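Long-range contact in MarR family transcriptional regulator (Staphylococcus epidermidis, PDB 5HLI), which probably binds DNA as a dimeric, redox-sensing transcriptional regulator of the MarR family, here held in its disulfide-linked form: residues F26-F37 and A111-L120. The protein carries 1 engineered substitution. Residues are numbered along the deposited sequence; the frame is centred on the assembly and turned at random. Where two conformers were deposited one is given.
Sequences FAQFYEKKLKQF and AVFEAISSCL
The ring of Phe-29 is held between Cys-119 and Lys-33. CA of Cys-119 lies over one face, and CG of Lys-33, one turn on in the same helix as Phe-29, covers the opposite face; both are offset toward the rim. At the edge Ser-118 OG sits 3.3 Å from Phe-29 CZ, near the ring plane. Ser-118 OG donates a hydrogen bond to Ala-115 O (2.9 Å). CG of Phe-29 stands anti to the backbone N (chi1 174°), which carries the ring across to Ile-116 O and the turn 117-120.

At the other end, Phe-37 receives CG2 of Val-112 over its centre. This CH-pi contact has CG2 3.6 Å from the ring centroid, 7° off the normal. Ala-115 CB meets the edge of the same ring, 3.8 Å from Phe-37 CE2.

Ile-116 makes contact through both branches. Its CG2 lies 3.5 Å from Tyr-30 OH, while CD1, at the end of the CG1 branch, reaches CB of Lys-33 at 3.7 Å. Leu-120 CD2 touches the edge of Phe-26. No hydrogen bond crosses between the segments.

The two helix segments run roughly antiparallel, at 146°. Tyr-44 of helix 41-52 packs on Tyr-30 and Val-112. Cys-119 forms a disulfide with Cys-16 of the second subunit. The contact thus joins helix 2-36 to helix 103-117 and the type I turn carrying Cys-119, beside the intersubunit disulfide of a MarR-type dimer, consistent with its redox-sensing site.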
ATOM      1  N   PHE A  26      -6.040  -3.534  -1.431  1.00 25.06           N
ATOM      2  CA  PHE A  26      -5.425  -4.495  -2.340  1.00 30.68           C
ATOM      3  C   PHE A  26      -4.277  -5.229  -1.659  1.00 27.35           C
ATOM      4  O   PHE A  26      -4.114  -6.442  -1.834  1.00 28.39           O
ATOM      5  CB  PHE A  26      -4.932  -3.793  -3.603  1.00 29.62           C
ATOM      6  CG  PHE A  26      -6.016  -3.488  -4.597  1.00 33.03           C
ATOM      7  CD1 PHE A  26      -6.672  -4.510  -5.263  1.00 35.12           C
ATOM      8  CD2 PHE A  26      -6.367  -2.179  -4.878  1.00 31.00           C
ATOM      9  CE1 PHE A  26      -7.667  -4.232  -6.183  1.00 35.63           C
ATOM     10  CE2 PHE A  26      -7.356  -1.893  -5.800  1.00 34.57           C
ATOM     11  CZ  PHE A  26      -8.007  -2.923  -6.454  1.00 41.73           C
ATOM     12  N   ALA A  27      -3.471  -4.505  -0.876  1.00 27.56           N
ATOM     13  CA  ALA A  27      -2.357  -5.133  -0.172  1.00 29.59           C
ATOM     14  C   ALA A  27      -2.848  -6.166   0.836  1.00 26.37           C
ATOM     15  O   ALA A  27      -2.283  -7.261   0.937  1.00 23.05           O
ATOM     16  CB  ALA A  27      -1.506  -4.069   0.521  1.00 24.59           C
ATOM     17  N   GLN A  28      -3.897  -5.833   1.592  1.00 25.11           N
ATOM     18  CA  GLN A  28      -4.452  -6.788   2.545  1.00 25.85           C
ATOM     19  C   GLN A  28      -5.035  -8.004   1.842  1.00 23.48           C
ATOM     20  O   GLN A  28      -5.001  -9.112   2.390  1.00 21.35           O
ATOM     21  CB  GLN A  28      -5.520  -6.117   3.408  1.00 28.47           C
ATOM     22  CG  GLN A  28      -4.970  -5.067   4.372  1.00 32.27           C
ATOM     23  CD  GLN A  28      -6.045  -4.121   4.877  1.00 38.97           C
ATOM     24  OE1 GLN A  28      -7.213  -4.492   4.987  1.00 38.70           O
ATOM     25  NE2 GLN A  28      -5.656  -2.892   5.182  1.00 46.41           N
ATOM     26  N   PHE A  29      -5.578  -7.821   0.638  1.00 25.90           N
ATOM     27  CA  PHE A  29      -6.054  -8.962  -0.134  1.00 25.14           C
ATOM     28  C   PHE A  29      -4.893  -9.862  -0.540  1.00 27.02           C
ATOM     29  O   PHE A  29      -4.973 -11.090  -0.419  1.00 25.69           O
ATOM     30  CB  PHE A  29      -6.826  -8.482  -1.363  1.00 30.21           C
ATOM     31  CG  PHE A  29      -7.229  -9.591  -2.296  1.00 27.34           C
ATOM     32  CD1 PHE A  29      -8.405 -10.293  -2.091  1.00 32.06           C
ATOM     33  CD2 PHE A  29      -6.432  -9.931  -3.377  1.00 29.74           C
ATOM     34  CE1 PHE A  29      -8.778 -11.316  -2.946  1.00 34.78           C
ATOM     35  CE2 PHE A  29      -6.798 -10.952  -4.234  1.00 33.27           C
ATOM     36  CZ  PHE A  29      -7.973 -11.643  -4.019  1.00 30.66           C
ATOM     37  N   TYR A  30      -3.805  -9.264  -1.032  1.00 22.55           N
ATOM     38  CA  TYR A  30      -2.627 -10.045  -1.395  1.00 22.39           C
ATOM     39  C   TYR A  30      -2.096 -10.824  -0.199  1.00 22.44           C
ATOM     40  O   TYR A  30      -1.830 -12.027  -0.294  1.00 25.85           O
ATOM     41  CB  TYR A  30      -1.536  -9.129  -1.956  1.00 21.31           C
ATOM     42  CG  TYR A  30      -1.538  -8.999  -3.464  1.00 24.57           C
ATOM     43  CD1 TYR A  30      -0.930  -9.960  -4.262  1.00 25.75           C
ATOM     44  CD2 TYR A  30      -2.128  -7.907  -4.087  1.00 23.15           C
ATOM     45  CE1 TYR A  30      -0.922  -9.844  -5.641  1.00 22.98           C
ATOM     46  CE2 TYR A  30      -2.126  -7.783  -5.465  1.00 23.87           C
ATOM     47  CZ  TYR A  30      -1.522  -8.753  -6.236  1.00 24.35           C
ATOM     48  OH  TYR A  30      -1.517  -8.633  -7.607  1.00 25.58           O
ATOM     49  N   GLU A  31      -1.945 -10.149   0.943  1.00 20.50           N
ATOM     50  CA  GLU A  31      -1.393 -10.809   2.121  0.53 22.79           C
ATOM     51  C   GLU A  31      -2.266 -11.978   2.560  1.00 23.81           C
ATOM     52  O   GLU A  31      -1.755 -13.023   2.980  1.00 24.34           O
ATOM     53  CB  GLU A  31      -1.218  -9.789   3.249  0.53 22.82           C
ATOM     54  CG  GLU A  31      -0.090  -8.795   2.979  0.53 23.95           C
ATOM     55  CD  GLU A  31      -0.359  -7.412   3.545  0.53 27.77           C
ATOM     56  OE1 GLU A  31       0.395  -6.472   3.204  0.53 25.95           O
ATOM     57  OE2 GLU A  31      -1.321  -7.258   4.326  0.53 26.77           O
ATOM     58  N   LYS A  32      -3.589 -11.828   2.456  1.00 23.40           N
ATOM     59  CA  LYS A  32      -4.491 -12.925   2.791  1.00 20.30           C
ATOM     60  C   LYS A  32      -4.301 -14.101   1.840  1.00 23.98           C
ATOM     61  O   LYS A  32      -4.208 -15.257   2.270  1.00 24.73           O
ATOM     62  CB  LYS A  32      -5.937 -12.428   2.760  1.00 26.22           C
ATOM     63  CG  LYS A  32      -6.987 -13.504   2.978  1.00 28.66           C
ATOM     64  CD  LYS A  32      -8.387 -12.905   2.951  1.00 36.37           C
ATOM     65  CE  LYS A  32      -9.460 -13.980   3.048  1.00 46.56           C
ATOM     66  NZ  LYS A  32      -9.332 -14.785   4.293  1.00 45.91           N
ATOM     67  N   LYS A  33      -4.232 -13.822   0.537  1.00 23.31           N
ATOM     68  CA  LYS A  33      -4.094 -14.892  -0.446  1.00 26.32           C
ATOM     69  C   LYS A  33      -2.733 -15.569  -0.343  1.00 24.75           C
ATOM     70  O   LYS A  33      -2.641 -16.802  -0.366  1.00 24.57           O
ATOM     71  CB  LYS A  33      -4.319 -14.339  -1.855  1.00 28.16           C
ATOM     72  CG  LYS A  33      -5.771 -14.014  -2.142  1.00 32.20           C
ATOM     73  CD  LYS A  33      -6.631 -15.240  -1.892  1.00 34.92           C
ATOM     74  CE  LYS A  33      -8.102 -14.958  -2.111  1.00 40.86           C
ATOM     75  NZ  LYS A  33      -8.914 -16.187  -1.891  1.00 41.64           N
ATOM     76  N   LEU A  34      -1.663 -14.778  -0.231  1.00 22.22           N
ATOM     77  CA  LEU A  34      -0.326 -15.354  -0.116  1.00 25.47           C
ATOM     78  C   LEU A  34      -0.206 -16.222   1.130  1.00 23.41           C
ATOM     79  O   LEU A  34       0.460 -17.264   1.108  1.00 22.41           O
ATOM     80  CB  LEU A  34       0.726 -14.244  -0.103  1.00 23.05           C
ATOM     81  CG  LEU A  34       0.839 -13.396  -1.372  1.00 24.24           C
ATOM     82  CD1 LEU A  34       1.844 -12.266  -1.178  1.00 28.41           C
ATOM     83  CD2 LEU A  34       1.216 -14.252  -2.569  1.00 21.55           C
ATOM     84  N   LYS A  35      -0.851 -15.816   2.226  1.00 23.03           N
ATOM     85  CA  LYS A  35      -0.844 -16.638   3.431  1.00 25.49           C
ATOM     86  C   LYS A  35      -1.529 -17.980   3.201  1.00 22.01           C
ATOM     87  O   LYS A  35      -1.105 -18.996   3.765  1.00 24.29           O
ATOM     88  CB  LYS A  35      -1.515 -15.893   4.586  1.00 28.77           C
ATOM     89  CG  LYS A  35      -1.654 -16.719   5.857  1.00 31.84           C
ATOM     90  CD  LYS A  35      -2.150 -15.878   7.021  1.00 42.57           C
ATOM     91  CE  LYS A  35      -2.479 -16.747   8.226  1.00 48.04           C
ATOM     92  NZ  LYS A  35      -1.368 -17.681   8.564  1.00 49.94           N
ATOM     93  N   GLN A  36      -2.579 -18.010   2.375  1.00 20.98           N
ATOM     94  CA  GLN A  36      -3.260 -19.272   2.099  1.00 24.19           C
ATOM     95  C   GLN A  36      -2.355 -20.249   1.361  1.00 25.91           C
ATOM     96  O   GLN A  36      -2.506 -21.466   1.514  1.00 22.31           O
ATOM     97  CB  GLN A  36      -4.543 -19.024   1.304  1.00 23.08           C
ATOM     98  CG  GLN A  36      -5.657 -18.382   2.124  1.00 25.82           C
ATOM     99  CD  GLN A  36      -6.865 -18.013   1.287  1.00 32.03           C
ATOM    100  OE1 GLN A  36      -6.838 -18.109   0.060  1.00 37.01           O
ATOM    101  NE2 GLN A  36      -7.935 -17.591   1.949  1.00 38.49           N
ATOM    102  N   PHE A  37      -1.415 -19.748   0.564  1.00 21.15           N
ATOM    103  CA  PHE A  37      -0.411 -20.592  -0.069  1.00 22.48           C
ATOM    104  C   PHE A  37       0.806 -20.819   0.818  1.00 19.85           C
ATOM    105  O   PHE A  37       1.708 -21.565   0.426  1.00 23.94           O
ATOM    106  CB  PHE A  37       0.027 -19.987  -1.410  1.00 23.33           C
ATOM    107  CG  PHE A  37      -0.992 -20.143  -2.503  1.00 25.57           C
ATOM    108  CD1 PHE A  37      -1.083 -21.327  -3.220  1.00 27.88           C
ATOM    109  CD2 PHE A  37      -1.868 -19.113  -2.805  1.00 26.61           C
ATOM    110  CE1 PHE A  37      -2.026 -21.480  -4.225  1.00 26.84           C
ATOM    111  CE2 PHE A  37      -2.814 -19.258  -3.806  1.00 26.31           C
ATOM    112  CZ  PHE A  37      -2.891 -20.444  -4.518  1.00 31.29           C
ATOM    113  N   ALA A 111      -2.769 -21.632 -10.037  1.00 26.62           N
ATOM    114  CA  ALA A 111      -3.581 -21.554  -8.827  1.00 25.48           C
ATOM    115  C   ALA A 111      -3.401 -20.211  -8.129  1.00 27.96           C
ATOM    116  O   ALA A 111      -4.379 -19.605  -7.678  1.00 26.04           O
ATOM    117  CB  ALA A 111      -3.234 -22.702  -7.881  1.00 32.04           C
ATOM    118  N   VAL A 112      -2.157 -19.736  -8.018  1.00 26.56           N
ATOM    119  CA  VAL A 112      -1.916 -18.404  -7.467  1.00 25.34           C
ATOM    120  C   VAL A 112      -2.515 -17.347  -8.386  1.00 22.38           C
ATOM    121  O   VAL A 112      -3.194 -16.416  -7.938  1.00 24.65           O
ATOM    122  CB  VAL A 112      -0.407 -18.173  -7.257  1.00 20.98           C
ATOM    123  CG1 VAL A 112      -0.149 -16.746  -6.792  1.00 23.95           C
ATOM    124  CG2 VAL A 112       0.151 -19.169  -6.251  1.00 26.55           C
ATOM    125  N   PHE A 113      -2.269 -17.491  -9.690  1.00 21.90           N
ATOM    126  CA  PHE A 113      -2.800 -16.567 -10.687  1.00 23.87           C
ATOM    127  C   PHE A 113      -4.309 -16.408 -10.549  1.00 26.38           C
ATOM    128  O   PHE A 113      -4.827 -15.287 -10.512  1.00 25.62           O
ATOM    129  CB  PHE A 113      -2.423 -17.078 -12.079  1.00 28.61           C
ATOM    130  CG  PHE A 113      -2.709 -16.115 -13.189  1.00 31.85           C
ATOM    131  CD1 PHE A 113      -1.892 -15.018 -13.398  1.00 33.08           C
ATOM    132  CD2 PHE A 113      -3.773 -16.329 -14.049  1.00 39.04           C
ATOM    133  CE1 PHE A 113      -2.146 -14.136 -14.430  1.00 37.61           C
ATOM    134  CE2 PHE A 113      -4.030 -15.454 -15.083  1.00 38.38           C
ATOM    135  CZ  PHE A 113      -3.215 -14.357 -15.274  1.00 37.02           C
ATOM    136  N   GLU A 114      -5.031 -17.528 -10.453  1.00 25.64           N
ATOM    137  CA  GLU A 114      -6.485 -17.466 -10.346  1.00 29.31           C
ATOM    138  C   GLU A 114      -6.924 -16.899  -9.000  1.00 25.26           C
ATOM    139  O   GLU A 114      -7.886 -16.124  -8.933  1.00 27.28           O
ATOM    140  CB  GLU A 114      -7.085 -18.856 -10.566  1.00 29.89           C
ATOM    141  CG  GLU A 114      -8.603 -18.881 -10.551  1.00 33.90           C
ATOM    142  CD  GLU A 114      -9.171 -20.127 -11.202  1.00 50.05           C
ATOM    143  OE1 GLU A 114     -10.408 -20.301 -11.173  1.00 55.69           O
ATOM    144  OE2 GLU A 114      -8.383 -20.929 -11.746  1.00 49.91           O
ATOM    145  N   ALA A 115      -6.234 -17.274  -7.919  1.00 25.64           N
ATOM    146  CA  ALA A 115      -6.605 -16.777  -6.597  1.00 25.77           C
ATOM    147  C   ALA A 115      -6.497 -15.259  -6.525  1.00 26.73           C
ATOM    148  O   ALA A 115      -7.369 -14.593  -5.952  1.00 27.95           O
ATOM    149  CB  ALA A 115      -5.727 -17.429  -5.528  1.00 26.01           C
ATOM    150  N   ILE A 116      -5.439 -14.692  -7.106  1.00 24.22           N
ATOM    151  CA  ILE A 116      -5.271 -13.242  -7.081  1.00 26.07           C
ATOM    152  C   ILE A 116      -6.318 -12.567  -7.955  1.00 28.52           C
ATOM    153  O   ILE A 116      -6.781 -11.464  -7.640  1.00 27.93           O
ATOM    154  CB  ILE A 116      -3.841 -12.863  -7.515  1.00 26.90           C
ATOM    155  CG1 ILE A 116      -2.810 -13.520  -6.594  1.00 29.20           C
ATOM    156  CG2 ILE A 116      -3.653 -11.348  -7.507  1.00 26.04           C
ATOM    157  CD1 ILE A 116      -3.029 -13.232  -5.126  1.00 30.50           C
ATOM    158  N   SER A 117      -6.736 -13.227  -9.039  1.00 28.35           N
ATOM    159  CA  SER A 117      -7.615 -12.605 -10.026  1.00 31.02           C
ATOM    160  C   SER A 117      -8.960 -12.181  -9.449  1.00 34.18           C
ATOM    161  O   SER A 117      -9.659 -11.374 -10.072  1.00 34.10           O
ATOM    162  CB  SER A 117      -7.841 -13.557 -11.200  1.00 30.22           C
ATOM    163  OG  SER A 117      -8.619 -14.675 -10.809  1.00 28.51           O
ATOM    164  N   SER A 118      -9.346 -12.699  -8.285  1.00 31.16           N
ATOM    165  CA  SER A 118     -10.584 -12.271  -7.648  1.00 31.25           C
ATOM    166  C   SER A 118     -10.460 -10.915  -6.961  1.00 36.55           C
ATOM    167  O   SER A 118     -11.421 -10.470  -6.329  1.00 31.87           O
ATOM    168  CB  SER A 118     -11.048 -13.321  -6.636  1.00 35.54           C
ATOM    169  OG  SER A 118     -10.040 -13.589  -5.678  1.00 43.86           O
ATOM    170  N   CYS A 119      -9.309 -10.248  -7.077  1.00 34.14           N
ATOM    171  CA  CYS A 119      -9.134  -8.947  -6.440  1.00 32.54           C
ATOM    172  C   CYS A 119     -10.057  -7.894  -7.042  1.00 35.18           C
ATOM    173  O   CYS A 119     -10.402  -6.917  -6.370  1.00 37.50           O
ATOM    174  CB  CYS A 119      -7.673  -8.511  -6.549  1.00 28.25           C
ATOM    175  SG  CYS A 119      -7.042  -8.439  -8.241  1.00 32.92           S
ATOM    176  N   LEU A 120     -10.467  -8.076  -8.301  1.00 36.94           N
ATOM    177  CA  LEU A 120     -11.409  -7.194  -8.970  1.00 37.05           C
ATOM    178  C   LEU A 120     -12.758  -7.885  -9.142  1.00 46.65           C
ATOM    179  O   LEU A 120     -12.805  -9.101  -9.359  1.00 44.14           O
ATOM    180  CB  LEU A 120     -10.882  -6.767 -10.346  1.00 42.38           C
ATOM    181  CG  LEU A 120      -9.569  -5.984 -10.375  1.00 40.23           C
ATOM    182  CD1 LEU A 120      -9.280  -5.485 -11.784  1.00 36.47           C
ATOM    183  CD2 LEU A 120      -9.612  -4.825  -9.390  1.00 40.31           C
TER